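PDB 5VYM: beta-galactosidase BgaB from Bifidobacterium adolescentis, which hydrolyses terminal non-reducing beta-D-galactose residues, acting most strongly on beta-1,4-linked galactobiose and on oligosaccharides containing that unit. Local coordinates for residues I9-S15 with P67-I71. Numbering follows the deposited sequence.
Sequences ILFSAES and PTVLI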
loop_
_atom_site.group_PDB
_atom_site.type_symbol
_atom_site.label_atom_id
_atom_site.label_comp_id
_atom_site.label_asym_id
_atom_site.label_seq_id
_atom_site.Cartn_x
_atom_site.Cartn_y
_atom_site.Cartn_z
ATOM N N ILE B 9 -4.637 9.087 -19.323
ATOM C CA ILE B 9 -3.841 7.920 -19.683
ATOM C C ILE B 9 -2.376 8.329 -19.628
ATOM O O ILE B 9 -1.940 9.206 -20.380
ATOM C CB ILE B 9 -4.222 7.390 -21.071
ATOM C CG1 ILE B 9 -5.706 7.027 -21.103
ATOM C CG2 ILE B 9 -3.361 6.190 -21.438
ATOM C CD1 ILE B 9 -6.199 6.588 -22.458
ATOM N N LEU B 10 -1.619 7.708 -18.728
ATOM C CA LEU B 10 -0.249 8.127 -18.478
ATOM C C LEU B 10 0.699 7.531 -19.507
ATOM O O LEU B 10 0.599 6.352 -19.861
ATOM C CB LEU B 10 0.187 7.723 -17.071
ATOM C CG LEU B 10 -0.694 8.236 -15.931
ATOM C CD1 LEU B 10 -0.008 7.993 -14.599
ATOM C CD2 LEU B 10 -1.028 9.710 -16.115
ATOM N N PHE B 11 1.628 8.356 -19.983
ATOM C CA PHE B 11 2.627 7.951 -20.962
ATOM C C PHE B 11 4.011 8.003 -20.332
ATOM O O PHE B 11 4.416 9.039 -19.792
ATOM C CB PHE B 11 2.576 8.844 -22.204
ATOM C CG PHE B 11 3.725 8.633 -23.145
ATOM C CD1 PHE B 11 3.858 7.440 -23.838
ATOM C CD2 PHE B 11 4.672 9.625 -23.338
ATOM C CE1 PHE B 11 4.916 7.238 -24.704
ATOM C CE2 PHE B 11 5.733 9.431 -24.205
ATOM C CZ PHE B 11 5.855 8.235 -24.888
ATOM N N SER B 12 4.733 6.887 -20.407
ATOM C CA SER B 12 6.085 6.765 -19.875
ATOM C C SER B 12 7.044 6.564 -21.041
ATOM O O SER B 12 7.025 5.515 -21.692
ATOM C CB SER B 12 6.180 5.606 -18.886
ATOM O OG SER B 12 7.532 5.303 -18.590
ATOM N N ALA B 13 7.880 7.572 -21.303
ATOM C CA ALA B 13 8.853 7.463 -22.385
ATOM C C ALA B 13 9.830 6.322 -22.136
ATOM O O ALA B 13 10.199 5.595 -23.067
ATOM C CB ALA B 13 9.603 8.785 -22.555
ATOM N N GLU B 14 10.259 6.146 -20.883
ATOM C CA GLU B 14 11.163 5.047 -20.561
ATOM C C GLU B 14 10.519 3.699 -20.858
ATOM O O GLU B 14 11.188 2.775 -21.335
ATOM C CB GLU B 14 11.591 5.129 -19.093
ATOM C CG GLU B 14 12.421 6.359 -18.743
ATOM C CD GLU B 14 11.571 7.561 -18.372
ATOM O OE1 GLU B 14 12.068 8.432 -17.625
ATOM O OE2 GLU B 14 10.407 7.634 -18.818
ATOM N N SER B 15 9.217 3.568 -20.590
ATOM C CA SER B 15 8.523 2.322 -20.905
ATOM C C SER B 15 8.471 2.088 -22.410
ATOM O O SER B 15 8.564 0.943 -22.870
ATOM C CB SER B 15 7.112 2.338 -20.314
ATOM O OG SER B 15 7.155 2.470 -18.903
ATOM N N PRO B 67 -1.344 1.859 -19.058
ATOM C CA PRO B 67 -1.294 0.693 -19.946
ATOM C C PRO B 67 0.123 0.354 -20.382
ATOM O O PRO B 67 0.760 1.132 -21.099
ATOM C CB PRO B 67 -2.157 1.132 -21.134
ATOM C CG PRO B 67 -2.104 2.661 -21.117
ATOM C CD PRO B 67 -1.459 3.111 -19.822
ATOM N N THR B 68 0.615 -0.811 -19.958
ATOM C CA THR B 68 1.969 -1.268 -20.272
ATOM C C THR B 68 3.001 -0.205 -19.896
ATOM O O THR B 68 3.886 0.156 -20.676
ATOM C CB THR B 68 2.086 -1.670 -21.747
ATOM O OG1 THR B 68 0.922 -2.414 -22.129
ATOM C CG2 THR B 68 3.319 -2.543 -21.982
ATOM N N VAL B 69 2.865 0.321 -18.683
ATOM C CA VAL B 69 3.879 1.224 -18.116
ATOM C C VAL B 69 4.905 0.316 -17.446
ATOM O O VAL B 69 4.904 0.093 -16.233
ATOM C CB VAL B 69 3.270 2.254 -17.161
ATOM C CG1 VAL B 69 4.347 3.176 -16.606
ATOM C CG2 VAL B 69 2.201 3.063 -17.880
ATOM N N LEU B 70 5.798 -0.237 -18.271
ATOM C CA LEU B 70 6.729 -1.254 -17.791
ATOM C C LEU B 70 7.673 -0.695 -16.735
ATOM O O LEU B 70 7.986 -1.375 -15.750
ATOM C CB LEU B 70 7.524 -1.829 -18.963
ATOM C CG LEU B 70 6.745 -2.693 -19.954
ATOM C CD1 LEU B 70 7.145 -2.351 -21.377
ATOM C CD2 LEU B 70 6.982 -4.166 -19.667
ATOM N N ILE B 71 8.139 0.535 -16.922
ATOM C CA ILE B 71 9.091 1.161 -16.014
ATOM C C ILE B 71 8.311 2.009 -15.021
ATOM O O ILE B 71 7.641 2.974 -15.407
ATOM C CB ILE B 71 10.119 2.012 -16.774
ATOM C CG1 ILE B 71 10.629 1.268 -18.011
ATOM C CG2 ILE B 71 11.274 2.383 -15.858
ATOM C CD1 ILE B 71 11.427 0.028 -17.699
HETATM O O HOH W 1 8.633 5.472 -15.969
#
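At Ile9, in strand 7-11, the methyl CG2 lies 3.8 Å from CG of the Pro67 ring, an apolar contact covered by Val35 and Trp38 of helix 31-44. Leu10 meets the loop through its backbone: its carbonyl O sits 3.8 Å from Pro67 CD and 4.2 Å from Val69 CG2. Phe11 points away from residues 67-71, its ring lying edge-to-face with Trp32. Strand 7-11 is an inner strand of a four-stranded parallel sheet of order 2-1-3-4, and strand 63-66 runs beside it, so the chain leaves two adjacent strands at the same end of the sheet. This contact is made there, within the trimerisation domain of this family 42 glycosidase; that domain's relationship to class I glutamine amidotransferases is consistent with such an alpha/beta layout. Ser12, at the N-cap position of helix 13-20, packs CB against Val69 CG1 at 3.8 Å. Ser12 OG is hydrogen-bonded to Ser15 OG (2.9 Å) and to a water (2.8 Å) that donates to Ile71 O at 2.7 Å; the water thus links Ser12 OG and Ile71 O, which lie 3.9 Å apart. Further on, Glu14 turns its CA-to-CB bond toward the loop, bringing CB within 4.1 Å of Ile71 CG1, while its carboxylate leads away. Ser15 buries the most surface of the twelve residues: its OG accepts the direct hydrogen bond from Ile71 N (2.9 Å, N-H...O angle 164°). The inverse gamma turn centred on Val69, with a weak Leu70 N to Thr68 O bond of 3.1 Å, bends the loop next to Ser15 OG, and Leu70 N, although 3.1 Å from Ser15 OG, is too poorly angled to bond to it.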